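Local coordinates for protein Ribose/Galactose Isomerase (Vibrio parahaemolyticus, PDB 3ONO) that probably interconverts aldose and ketose forms of a sugar phosphate as a LacAB/RpiB-type isomerase, at residues Ala15-Met20 with Lys119-Ala124; Asn26-Gly31 with Ile132-Phe137; Asp35-Gly40 with Gln193-Ala198; Cys92-Cys95 with Ser99-Phe102; Ile178-Val183 with Ala206-Ser211. All blocks are in the same frame, centred on the assembly; numbering follows the deposited sequence.

Contact 1 of 5, residues Ala15-Met20 with Lys119-Ala124; sequences AAKNAM and KGFGWA
Lys-17 NZ is held by two oxygens and lies beside the ring of Phe-121. It gives a hydrogen bond to water 1, with NZ of Lys-17 2.8 Å from the water oxygen. The same water donates to the backbone O of Phe-121 at 2.7 Å, so it bridges the two segments. A second hydrogen bond of NZ goes to the carbonyl O of Phe-117, just ahead of 119-124. These two bonds fix the position of the ammonium group. NZ of Lys-17 is also 3.5 Å from CD2 of Phe-121, approaching the ring obliquely. The lysine chain is extended beyond CG, and the two side chains run antiparallel alongside each other.

Met-20 is selenomethionine and supplies the apolar half of the contact. Its first torsion, chi1 -179°, sets CG opposite the backbone N, and the chain then bends at chi2 and chi3. The bends bring CE of Met-20 to 3.5 Å from CZ of Phe-121, again obliquely. The ring therefore meets a charged tip near CD2 and a methyl group near CZ. Helix 125-136 adds to the surroundings: Val-129 touches Phe-121 and Glu-126 touches Met-20.

Segment 15-20 runs into the start of helix 18-31, which follows strand 5-8. Segment 119-124 is in the loop between strand 112-116 and helix 125-136. The contact thus joins two beta-to-alpha connections at the C-terminal ends of parallel strands, the edge where active sites commonly form in an alpha-beta-alpha sandwich.

Contact 2 of 5, residues Asn26-Gly31 with Ile132-Phe137; sequences NSVAGG and IFEKAF
Val-28 leads the contact, and its side chain points from helix 18-31 to helix 125-136. CB of Val-28 lies 4.0 Å from CB of Phe-133. A chi1 of 176° holds CG1 trans to the valine N and carries it onto the backbone of the second helix. There CG1 of Val-28 is 3.6 Å from N of Glu-134 and 3.7 Å from C of Phe-133. The same methyl touches the side chains on either side of that peptide: Phe-133 CB is 3.8 Å from Val-28 CG1, and Glu-134 CG is 3.9 Å from it.

Further on, Ala-29 CB comes within 4.1 Å of CD2 of Phe-137, oblique to the ring. The ring of Phe-133 leads away from this segment, to Val-21 and Leu-25 earlier on helix 18-31 and to Val-71 of the sheet. Phe-137 also reaches Leu-25 and Val-71, and its ring meets Phe-69 edge-to-face.

Glu-134 lends its aliphatic CG to the contact, while its OE1 forms a salt bridge with Lys-135 of the third subunit. A methyl meets backbone and methylene groups, and a second methyl meets a ring, so the two helices are held here by close apolar packing and not by polar bonds.

Contact 3 of 5, residues Asp35-Gly40 with Gln193-Ala198; sequences DVFNVG and QECFFA
This contact packs a helix against the outer strand of the parallel sheet, within the alpha-beta-alpha sandwich. Strand 35-38 is one of the two outermost strands of this chain's sheet, and it pairs with strand 5-8. Cys-195 of helix 190-199 faces Phe-37 on the strand and Val-39 just after it. Val-36 and Asn-38, which flank Phe-37, touch helix 18-31 instead. The strand is thus covered by different helices on its two faces.

The central feature is a Cys sulfur-aromatic contact. SG of Cys-195 sits over one face of the Phe-37 ring, 3.7 Å above its plane. It is 4.1 Å from the ring centroid and 26° off the ring normal, so it is offset toward the rim. The torsion of Cys-195 places SG anti to its own N (chi1 170°), and the sulfur then lies nearest CG and CD1 of the ring. CD1 of Phe-37 and SG of Cys-195 are 3.8 Å apart.

Leu-61 of helix 51-63 touches both Val-39 and Cys-195 and helps enclose the sulfur-bearing residue. Val-67 touches Cys-195 as well. His-199, at the end of helix 190-199, meets the Phe-37 ring with the two planes steeply inclined. CB of Cys-195 lies between the two strand side chains, 3.9 Å from CD1 of Phe-37 and 3.8 Å from CG1 of Val-39.

Contact 4 of 5, residues Cys92-Cys95 with Ser99-Phe102; sequences CGYC and SDAF
This is a buried contact within a beta-alpha-beta crossover, between strand 92-94 with the residue after it and the first turn of helix 98-108. Helix 98-108 leads on to strand 112-116, which pairs with 92-94. Tyr-94 packs on Asp-100, and Cys-95 on Asp-100 and Ala-101.

The Asp-100 carboxylate comes to the edge of the Tyr-94 ring. OD2 of Asp-100 lies in the ring plane, 3.5 Å from CE1 of Tyr-94. The carboxylate plane stands at 87° to the ring. Tyr-94 CG sits between its backbone N and carbonyl carbon (chi1 68°), and this brings the end of the ring nearer the helix, with its CE1 edge at the carboxylate. Water 2 links the far ends. It donates to Asp-100 OD1 at 2.7 Å and to Tyr-94 OH at 3.0 Å.

In the conformer described, SG of Cys-95 is 3.7 Å from CB of Ala-101 and 4.0 Å from CB of Asp-100. A second conformer makes these sulfur contacts less certain. Ile-132 of helix 125-136 also touches Cys-95.

Tyr-94 OH bonds to the carbonyl O of Thr-76 of the fourth subunit. The Asp-100 carboxylate accepts from the backbone N-H groups of Leu-96 and Glu-97 through OD2 and forms a salt bridge with Lys-119 of the fourth subunit through OD1. One buried acid thus links the turn before the helix to the subunit interface.

Contact 5 of 5, residues Ile178-Val183 with Ala206-Ser211; sequences IDQELV and AEYVKS
Tyr-208 and Gln-180 approach from opposite directions, and Val-183 crosses the tyrosine at about a right angle. The Tyr-208 side chain extends from helix 203-212 to helix 180-186. With chi1 at 166° the ring runs out from its helix, opposite the backbone N, and this carries the hydroxyl over to helix 180-186.

The amide of Gln-180 arrives at the edge of the ring, its plane tilted 43° from that of the ring. The chain of Gln-180 is bent at chi2 to bring it there. The atom modelled as NE2 of Gln-180 is 2.7 Å from OH of Tyr-208. The amide is probably turned over, however, so its part in any bond is uncertain.

Val-183 meets the same end of the tyrosine with its methyls. CG1 of Val-183 is 3.6 Å from OH of Tyr-208 and 4.1 Å from CE2 of that ring.

Each helix has its own local polar bond. Asp-179 is the N-cap of helix 180-186, and its OD1 accepts from Glu-181 N at 3.2 Å, met from above the carboxylate plane. On the other helix, Ser-211 OG donates to Tyr-208 O at 2.6 Å.

Leu-212 touches both Gln-180 and Val-183. Val-209 turns to helices 51-63 and 190-199, and Leu-182 packs on helix 51-63 and on Val-163 of the fourth subunit. The contact thus joins two helices of the C-terminal helical part, beside helices 51-63 and 190-199.

Contacts 1 and 2 share helix 18-31, with centres about 17 Å apart. Contact 3 touches contact 2 where Ala-29 CB lies 3.9 Å from Val-36 CG2. Contact 4 touches contact 2 where Ile-132 O lies 3.8 Å from Ala-101 CB. Contacts 3 and 4 lie at the two outer strands of one sheet, their centres about 23 Å apart. Contact 5 touches contact 3, with Phe-196 and Phe-197 packed on helix 203-212. It is far from contact 2, with centres about 32 Å apart. Lys-17 of contact 1 and Tyr-94 of contact 4 both lie near, without touching, the glycine-rich segment Gly-75 to Ala-80 leading into helix 78-85, possibly part of the active site.

Contact 1 of 5, residues Ala15-Met20 with Lys119-Ala124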
# COMPACT_ATOMS: atom_id res chain seq x y z
N ALA A 15 -17.17 12.92 -8.34
CA ALA A 15 -18.59 12.64 -8.60
C ALA A 15 -18.82 11.67 -9.75
O ALA A 15 -19.80 10.94 -9.73
CB ALA A 15 -19.35 13.95 -8.86
N ALA A 16 -17.92 11.67 -10.73
CA ALA A 16 -18.05 10.74 -11.87
C ALA A 16 -18.02 9.30 -11.39
O ALA A 16 -18.56 8.42 -12.05
CB ALA A 16 -16.94 10.96 -12.89
N LYS A 17 -17.38 9.07 -10.25
CA LYS A 17 -17.22 7.73 -9.72
C LYS A 17 -18.33 7.29 -8.79
O LYS A 17 -18.32 6.16 -8.30
CB LYS A 17 -15.87 7.59 -9.01
CG LYS A 17 -14.71 7.49 -9.99
CD LYS A 17 -13.34 7.56 -9.33
CE LYS A 17 -12.27 7.30 -10.39
NZ LYS A 17 -10.88 7.54 -9.87
N ASN A 18 -19.29 8.18 -8.54
CA ASN A 18 -20.36 7.83 -7.61
C ASN A 18 -21.17 6.61 -8.05
O ASN A 18 -21.50 5.76 -7.22
CB ASN A 18 -21.29 9.01 -7.31
CG ASN A 18 -22.45 8.60 -6.43
OD1 ASN A 18 -23.58 8.42 -6.91
ND2 ASN A 18 -22.19 8.43 -5.14
N ALA A 19 -21.50 6.51 -9.34
CA ALA A 19 -22.27 5.35 -9.81
C ALA A 19 -21.56 4.03 -9.47
O ALA A 19 -22.19 3.08 -8.99
CB ALA A 19 -22.55 5.44 -11.32
N MSE A 20 -20.26 3.97 -9.73
CA MSE A 20 -19.46 2.80 -9.39
C MSE A 20 -19.52 2.54 -7.88
O MSE A 20 -19.78 1.43 -7.44
CB MSE A 20 -18.01 2.96 -9.86
CG MSE A 20 -17.12 1.77 -9.55
SE MSE A 20 -16.20 2.04 -7.84
CE MSE A 20 -15.35 3.75 -8.26
N LYS A 119 -6.29 9.02 -5.74
CA LYS A 119 -4.93 8.62 -5.42
C LYS A 119 -4.89 7.13 -5.09
O LYS A 119 -5.66 6.64 -4.27
CB LYS A 119 -4.43 9.45 -4.23
CG LYS A 119 -2.94 9.33 -3.95
CD LYS A 119 -2.66 8.44 -2.79
CE LYS A 119 -1.19 8.45 -2.45
NZ LYS A 119 -0.92 7.32 -1.55
N GLY A 120 -3.98 6.39 -5.72
CA GLY A 120 -3.94 4.95 -5.55
C GLY A 120 -5.07 4.19 -6.24
O GLY A 120 -5.20 2.98 -6.07
N PHE A 121 -5.90 4.90 -7.00
CA PHE A 121 -7.08 4.28 -7.61
C PHE A 121 -6.85 4.14 -9.08
O PHE A 121 -6.98 5.10 -9.85
CB PHE A 121 -8.36 5.12 -7.38
CG PHE A 121 -9.62 4.38 -7.75
CD1 PHE A 121 -10.42 3.82 -6.76
CD2 PHE A 121 -10.00 4.21 -9.08
CE1 PHE A 121 -11.58 3.13 -7.08
CE2 PHE A 121 -11.15 3.51 -9.41
CZ PHE A 121 -11.94 2.97 -8.40
N GLY A 122 -6.53 2.93 -9.49
CA GLY A 122 -6.28 2.72 -10.89
C GLY A 122 -7.09 1.56 -11.36
O GLY A 122 -8.22 1.35 -10.95
N TRP A 123 -6.59 1.05 -12.46
CA TRP A 123 -7.26 0.04 -13.15
C TRP A 123 -7.51 -0.98 -12.06
O TRP A 123 -6.62 -1.26 -11.27
CB TRP A 123 -6.27 -0.42 -14.20
CG TRP A 123 -6.73 -1.47 -14.99
CD1 TRP A 123 -7.55 -1.39 -16.07
CD2 TRP A 123 -6.41 -2.83 -14.82
NE1 TRP A 123 -7.78 -2.63 -16.57
CE2 TRP A 123 -7.08 -3.54 -15.82
CE3 TRP A 123 -5.62 -3.53 -13.91
CZ2 TRP A 123 -6.96 -4.90 -15.95
CZ3 TRP A 123 -5.52 -4.88 -14.04
CH2 TRP A 123 -6.19 -5.56 -15.05
N ALA A 124 -8.75 -1.46 -11.95
CA ALA A 124 -9.12 -2.45 -10.91
C ALA A 124 -9.41 -1.96 -9.46
O ALA A 124 -9.62 -2.76 -8.57
CB ALA A 124 -8.13 -3.63 -10.93
O HOH W 1 -8.14 7.41 -10.53

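Contact 2 of 5, residues Asn26-Gly31 with Ile132-Phe137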
# COMPACT_ATOMS: atom_id res chain seq x y z
N ASN A 26 -24.30 -0.72 -2.62
CA ASN A 26 -25.61 -1.32 -2.67
C ASN A 26 -25.50 -2.83 -2.77
O ASN A 26 -26.20 -3.56 -2.06
CB ASN A 26 -26.39 -0.75 -3.85
CG ASN A 26 -27.09 0.53 -3.49
OD1 ASN A 26 -27.80 0.60 -2.49
ND2 ASN A 26 -26.88 1.58 -4.29
N SER A 27 -24.61 -3.30 -3.63
CA SER A 27 -24.37 -4.73 -3.79
C SER A 27 -23.92 -5.37 -2.48
O SER A 27 -24.54 -6.33 -2.00
CB SER A 27 -23.34 -4.98 -4.90
OG SER A 27 -23.02 -6.35 -5.00
N VAL A 28 -22.85 -4.84 -1.90
CA VAL A 28 -22.27 -5.44 -0.70
C VAL A 28 -23.12 -5.21 0.55
O VAL A 28 -23.56 -6.16 1.19
CB VAL A 28 -20.84 -4.93 -0.43
CG1 VAL A 28 -20.32 -5.50 0.87
CG2 VAL A 28 -19.94 -5.30 -1.60
N ALA A 29 -23.34 -3.94 0.89
CA ALA A 29 -24.02 -3.62 2.13
C ALA A 29 -25.49 -3.98 2.04
O ALA A 29 -26.08 -4.44 3.02
CB ALA A 29 -23.83 -2.13 2.49
N GLY A 30 -26.09 -3.78 0.87
CA GLY A 30 -27.47 -4.17 0.68
C GLY A 30 -27.63 -5.68 0.85
O GLY A 30 -28.56 -6.15 1.51
N GLY A 31 -26.71 -6.43 0.27
CA GLY A 31 -26.76 -7.88 0.36
C GLY A 31 -26.63 -8.36 1.79
O GLY A 31 -27.12 -9.42 2.15
N ILE A 132 -13.34 -3.38 0.72
CA ILE A 132 -13.47 -2.49 1.87
C ILE A 132 -14.87 -2.57 2.46
O ILE A 132 -15.04 -2.67 3.67
CB ILE A 132 -13.13 -1.02 1.50
CG1 ILE A 132 -11.61 -0.84 1.39
CG2 ILE A 132 -13.78 -0.01 2.51
CD1 ILE A 132 -11.20 0.48 0.67
N PHE A 133 -15.89 -2.55 1.61
CA PHE A 133 -17.26 -2.58 2.10
C PHE A 133 -17.57 -3.93 2.74
O PHE A 133 -18.29 -4.02 3.73
CB PHE A 133 -18.26 -2.27 0.98
CG PHE A 133 -18.20 -0.84 0.48
CD1 PHE A 133 -17.67 0.18 1.27
CD2 PHE A 133 -18.67 -0.51 -0.79
CE1 PHE A 133 -17.60 1.52 0.80
CE2 PHE A 133 -18.62 0.81 -1.28
CZ PHE A 133 -18.08 1.85 -0.47
N GLU A 134 -17.01 -4.99 2.16
CA GLU A 134 -17.17 -6.33 2.72
C GLU A 134 -16.69 -6.40 4.15
O GLU A 134 -17.33 -7.01 4.99
CB GLU A 134 -16.41 -7.35 1.86
CG GLU A 134 -17.01 -7.50 0.48
CD GLU A 134 -16.23 -8.48 -0.41
OE1 GLU A 134 -15.16 -8.98 0.02
OE2 GLU A 134 -16.69 -8.74 -1.54
N LYS A 135 -15.52 -5.81 4.42
CA LYS A 135 -14.97 -5.86 5.77
C LYS A 135 -15.60 -4.81 6.71
O LYS A 135 -15.73 -5.04 7.92
CB LYS A 135 -13.45 -5.73 5.74
CG LYS A 135 -12.73 -6.80 4.93
CD LYS A 135 -13.24 -8.20 5.24
CE LYS A 135 -12.47 -9.22 4.35
NZ LYS A 135 -13.15 -10.53 4.28
N ALA A 136 -16.01 -3.66 6.17
CA ALA A 136 -16.63 -2.62 7.01
C ALA A 136 -17.98 -3.03 7.58
O ALA A 136 -18.34 -2.63 8.68
CB ALA A 136 -16.80 -1.31 6.24
N PHE A 137 -18.72 -3.84 6.83
CA PHE A 137 -20.14 -4.01 7.12
C PHE A 137 -20.53 -5.46 7.43
O PHE A 137 -21.72 -5.78 7.53
CB PHE A 137 -20.97 -3.42 5.97
CG PHE A 137 -20.69 -1.96 5.73
CD1 PHE A 137 -20.76 -1.06 6.78
CD2 PHE A 137 -20.31 -1.50 4.48
CE1 PHE A 137 -20.50 0.29 6.58
CE2 PHE A 137 -20.03 -0.17 4.27
CZ PHE A 137 -20.13 0.75 5.33

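Contact 3 of 5, residues Asp35-Gly40 with Gln193-Ala198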
# COMPACT_ATOMS: atom_id res chain seq x y z
N ASP A 35 -29.41 -0.76 5.03
CA ASP A 35 -30.24 0.18 4.28
C ASP A 35 -29.35 1.32 3.77
O ASP A 35 -28.86 2.12 4.56
CB ASP A 35 -31.34 0.72 5.19
CG ASP A 35 -32.47 1.40 4.43
OD1 ASP A 35 -32.49 1.33 3.19
OD2 ASP A 35 -33.35 1.99 5.10
N VAL A 36 -29.16 1.40 2.45
CA VAL A 36 -28.17 2.31 1.89
C VAL A 36 -28.82 3.54 1.25
O VAL A 36 -29.78 3.42 0.50
CB VAL A 36 -27.33 1.58 0.84
CG1 VAL A 36 -26.36 2.52 0.14
CG2 VAL A 36 -26.60 0.38 1.48
N PHE A 37 -28.28 4.72 1.57
CA PHE A 37 -28.77 6.00 1.04
C PHE A 37 -27.63 6.71 0.33
O PHE A 37 -26.53 6.78 0.87
CB PHE A 37 -29.26 6.90 2.18
CG PHE A 37 -30.34 6.29 3.01
CD1 PHE A 37 -31.67 6.60 2.79
CD2 PHE A 37 -30.02 5.38 4.01
CE1 PHE A 37 -32.67 6.02 3.55
CE2 PHE A 37 -31.01 4.80 4.78
CZ PHE A 37 -32.34 5.11 4.54
N ASN A 38 -27.88 7.23 -0.86
CA ASN A 38 -26.83 7.87 -1.64
C ASN A 38 -27.20 9.34 -1.63
O ASN A 38 -28.03 9.76 -2.43
CB ASN A 38 -26.80 7.29 -3.06
CG ASN A 38 -25.61 7.76 -3.88
OD1 ASN A 38 -25.65 7.69 -5.12
ND2 ASN A 38 -24.55 8.21 -3.22
N VAL A 39 -26.62 10.10 -0.70
CA VAL A 39 -27.13 11.44 -0.39
C VAL A 39 -26.25 12.58 -0.87
O VAL A 39 -26.66 13.74 -0.82
CB VAL A 39 -27.36 11.64 1.12
CG1 VAL A 39 -28.25 10.54 1.66
CG2 VAL A 39 -26.01 11.66 1.86
N GLY A 40 -25.02 12.25 -1.29
CA GLY A 40 -24.14 13.25 -1.87
C GLY A 40 -24.35 13.32 -3.37
O GLY A 40 -25.43 13.01 -3.87
N GLN A 193 -32.47 15.50 1.51
CA GLN A 193 -33.68 15.82 2.25
C GLN A 193 -34.55 14.58 2.46
O GLN A 193 -35.12 14.38 3.53
CB GLN A 193 -34.45 16.93 1.56
CG GLN A 193 -33.74 18.28 1.64
CD GLN A 193 -34.41 19.34 0.82
OE1 GLN A 193 -35.62 19.28 0.58
NE2 GLN A 193 -33.64 20.34 0.39
N GLU A 194 -34.63 13.73 1.44
CA GLU A 194 -35.47 12.55 1.52
C GLU A 194 -34.99 11.62 2.63
O GLU A 194 -35.80 11.07 3.38
CB GLU A 194 -35.50 11.81 0.18
CG GLU A 194 -36.51 10.68 0.13
CD GLU A 194 -36.47 9.91 -1.18
OE1 GLU A 194 -35.82 10.39 -2.14
OE2 GLU A 194 -37.09 8.82 -1.25
N CYS A 195 -33.68 11.44 2.73
CA CYS A 195 -33.10 10.62 3.78
C CYS A 195 -33.32 11.30 5.13
O CYS A 195 -33.87 10.71 6.06
CB CYS A 195 -31.61 10.39 3.52
SG CYS A 195 -30.70 9.61 4.89
N PHE A 196 -32.91 12.56 5.24
CA PHE A 196 -32.96 13.26 6.51
C PHE A 196 -34.37 13.32 7.11
O PHE A 196 -34.59 12.91 8.25
CB PHE A 196 -32.43 14.69 6.36
CG PHE A 196 -32.56 15.50 7.61
CD1 PHE A 196 -31.75 15.24 8.70
CD2 PHE A 196 -33.51 16.52 7.70
CE1 PHE A 196 -31.88 15.99 9.87
CE2 PHE A 196 -33.63 17.28 8.86
CZ PHE A 196 -32.83 17.02 9.94
N PHE A 197 -35.31 13.84 6.35
CA PHE A 197 -36.64 14.06 6.89
C PHE A 197 -37.38 12.76 7.23
O PHE A 197 -38.22 12.73 8.14
CB PHE A 197 -37.45 14.97 5.97
CG PHE A 197 -37.02 16.40 6.02
CD1 PHE A 197 -37.07 17.11 7.22
CD2 PHE A 197 -36.56 17.05 4.89
CE1 PHE A 197 -36.68 18.43 7.28
CE2 PHE A 197 -36.15 18.36 4.94
CZ PHE A 197 -36.22 19.06 6.14
N ALA A 198 -37.06 11.70 6.51
CA ALA A 198 -37.67 10.40 6.74
C ALA A 198 -37.17 9.73 8.01
O ALA A 198 -37.88 8.93 8.62
CB ALA A 198 -37.43 9.49 5.54

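Contact 4 of 5, residues Cys92-Cys95 with Ser99-Phe102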
# COMPACT_ATOMS: atom_id res chain seq x y z
N CYS A 92 -14.58 9.80 12.12
CA CYS A 92 -14.31 9.33 10.75
C CYS A 92 -12.87 8.84 10.60
O CYS A 92 -11.93 9.60 10.83
CB CYS A 92 -14.55 10.49 9.76
SG CYS A 92 -14.46 9.99 8.01
N GLY A 93 -12.70 7.57 10.23
CA GLY A 93 -11.35 7.05 9.97
C GLY A 93 -10.98 7.09 8.49
O GLY A 93 -11.85 7.23 7.64
N TYR A 94 -9.70 6.95 8.15
CA TYR A 94 -9.34 6.72 6.76
C TYR A 94 -9.62 5.25 6.43
O TYR A 94 -9.67 4.41 7.32
CB TYR A 94 -7.85 7.06 6.48
CG TYR A 94 -6.84 6.15 7.15
CD1 TYR A 94 -6.56 4.88 6.63
CD2 TYR A 94 -6.15 6.55 8.31
CE1 TYR A 94 -5.64 4.01 7.24
CE2 TYR A 94 -5.21 5.68 8.92
CZ TYR A 94 -4.97 4.43 8.38
OH TYR A 94 -4.07 3.58 8.99
N CYS A 95 -9.82 4.95 5.16
CA CYS A 95 -9.97 3.55 4.79
C CYS A 95 -9.42 3.37 3.40
O CYS A 95 -10.04 3.80 2.43
CB CYS A 95 -11.45 3.17 4.80
SG CYS A 95 -11.64 1.41 4.87
N SER A 99 -8.29 -4.27 5.44
CA SER A 99 -8.04 -4.45 6.87
C SER A 99 -8.13 -3.14 7.66
O SER A 99 -8.28 -3.15 8.89
CB SER A 99 -6.72 -5.18 7.14
OG SER A 99 -5.64 -4.28 7.22
N ASP A 100 -8.04 -2.00 6.98
CA ASP A 100 -8.32 -0.71 7.65
C ASP A 100 -9.73 -0.67 8.23
O ASP A 100 -9.96 -0.12 9.31
CB ASP A 100 -8.21 0.48 6.69
CG ASP A 100 -6.77 0.73 6.20
OD1 ASP A 100 -5.82 0.33 6.90
OD2 ASP A 100 -6.61 1.37 5.13
N ALA A 101 -10.69 -1.19 7.46
CA ALA A 101 -12.09 -1.12 7.83
C ALA A 101 -12.35 -2.01 9.05
O ALA A 101 -13.03 -1.60 10.01
CB ALA A 101 -12.97 -1.59 6.67
N PHE A 102 -11.81 -3.22 9.01
CA PHE A 102 -11.95 -4.12 10.15
C PHE A 102 -11.35 -3.52 11.42
O PHE A 102 -12.03 -3.45 12.45
CB PHE A 102 -11.32 -5.46 9.87
CG PHE A 102 -11.43 -6.40 11.04
CD1 PHE A 102 -12.65 -6.99 11.34
CD2 PHE A 102 -10.35 -6.62 11.86
CE1 PHE A 102 -12.76 -7.82 12.44
CE2 PHE A 102 -10.46 -7.47 12.96
CZ PHE A 102 -11.66 -8.06 13.24
O HOH W 2 -5.55 1.04 9.52

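Contact 5 of 5, residues Ile178-Val183 with Ala206-Ser211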
# COMPACT_ATOMS: atom_id res chain seq x y z
N ILE A 178 -21.58 28.22 11.52
CA ILE A 178 -20.99 28.00 10.20
C ILE A 178 -21.61 29.01 9.24
O ILE A 178 -22.73 29.44 9.44
CB ILE A 178 -21.30 26.57 9.71
CG1 ILE A 178 -20.66 25.56 10.68
CG2 ILE A 178 -20.80 26.35 8.26
CD1 ILE A 178 -21.03 24.11 10.38
N ASP A 179 -20.87 29.41 8.21
CA ASP A 179 -21.44 30.25 7.16
C ASP A 179 -22.72 29.58 6.69
O ASP A 179 -22.70 28.45 6.24
CB ASP A 179 -20.45 30.37 5.99
CG ASP A 179 -21.05 30.99 4.73
OD1 ASP A 179 -22.05 31.74 4.80
OD2 ASP A 179 -20.49 30.74 3.64
N GLN A 180 -23.86 30.27 6.82
CA GLN A 180 -25.11 29.57 6.54
C GLN A 180 -25.28 29.21 5.08
O GLN A 180 -26.06 28.32 4.75
CB GLN A 180 -26.32 30.36 7.07
CG GLN A 180 -26.33 30.52 8.60
CD GLN A 180 -26.42 29.17 9.31
OE1 GLN A 180 -25.39 28.58 9.68
NE2 GLN A 180 -27.64 28.68 9.49
N GLU A 181 -24.57 29.89 4.19
CA GLU A 181 -24.55 29.48 2.79
C GLU A 181 -24.05 28.02 2.67
O GLU A 181 -24.58 27.24 1.88
CB GLU A 181 -23.61 30.37 1.98
CG GLU A 181 -24.28 31.32 0.98
CD GLU A 181 -23.53 31.36 -0.38
OE1 GLU A 181 -22.59 32.19 -0.55
OE2 GLU A 181 -23.89 30.56 -1.27
N LEU A 182 -23.03 27.68 3.44
CA LEU A 182 -22.49 26.32 3.41
C LEU A 182 -23.55 25.34 3.86
O LEU A 182 -23.72 24.30 3.24
CB LEU A 182 -21.27 26.17 4.30
CG LEU A 182 -19.97 26.84 3.87
CD1 LEU A 182 -18.96 26.71 4.99
CD2 LEU A 182 -19.42 26.21 2.58
N VAL A 183 -24.26 25.65 4.93
CA VAL A 183 -25.21 24.67 5.46
C VAL A 183 -26.40 24.53 4.51
O VAL A 183 -26.89 23.41 4.29
CB VAL A 183 -25.69 25.02 6.87
CG1 VAL A 183 -26.49 23.86 7.45
CG2 VAL A 183 -24.49 25.36 7.77
N ALA A 206 -34.24 18.90 12.84
CA ALA A 206 -35.20 18.98 11.75
C ALA A 206 -35.72 20.41 11.59
O ALA A 206 -35.78 20.95 10.48
CB ALA A 206 -36.35 18.03 12.00
N GLU A 207 -36.10 21.04 12.70
CA GLU A 207 -36.63 22.39 12.62
C GLU A 207 -35.60 23.37 12.09
O GLU A 207 -35.92 24.25 11.29
CB GLU A 207 -37.18 22.85 13.98
CG GLU A 207 -38.53 22.23 14.32
CD GLU A 207 -39.59 22.49 13.26
OE1 GLU A 207 -39.85 23.67 12.94
OE2 GLU A 207 -40.16 21.50 12.73
N TYR A 208 -34.34 23.20 12.51
CA TYR A 208 -33.27 24.05 12.02
C TYR A 208 -33.08 23.85 10.52
O TYR A 208 -33.00 24.83 9.77
CB TYR A 208 -31.96 23.77 12.75
CG TYR A 208 -30.76 24.39 12.06
CD1 TYR A 208 -30.61 25.77 11.99
CD2 TYR A 208 -29.77 23.58 11.48
CE1 TYR A 208 -29.53 26.34 11.36
CE2 TYR A 208 -28.68 24.15 10.85
CZ TYR A 208 -28.56 25.52 10.80
OH TYR A 208 -27.48 26.09 10.16
N VAL A 209 -32.98 22.59 10.09
CA VAL A 209 -32.84 22.29 8.66
C VAL A 209 -34.01 22.87 7.86
O VAL A 209 -33.80 23.53 6.84
CB VAL A 209 -32.69 20.78 8.40
CG1 VAL A 209 -32.75 20.49 6.91
CG2 VAL A 209 -31.37 20.28 9.01
N LYS A 210 -35.23 22.66 8.34
CA LYS A 210 -36.42 23.22 7.67
C LYS A 210 -36.30 24.74 7.46
O LYS A 210 -36.68 25.26 6.41
CB LYS A 210 -37.69 22.91 8.46
CG LYS A 210 -38.16 21.47 8.32
CD LYS A 210 -39.52 21.21 8.97
CE LYS A 210 -39.90 19.74 8.82
NZ LYS A 210 -41.34 19.45 9.11
N SER A 211 -35.78 25.43 8.47
CA SER A 211 -35.67 26.88 8.40
C SER A 211 -34.72 27.36 7.30
O SER A 211 -34.79 28.51 6.87
CB SER A 211 -35.24 27.45 9.76
OG SER A 211 -33.85 27.33 9.98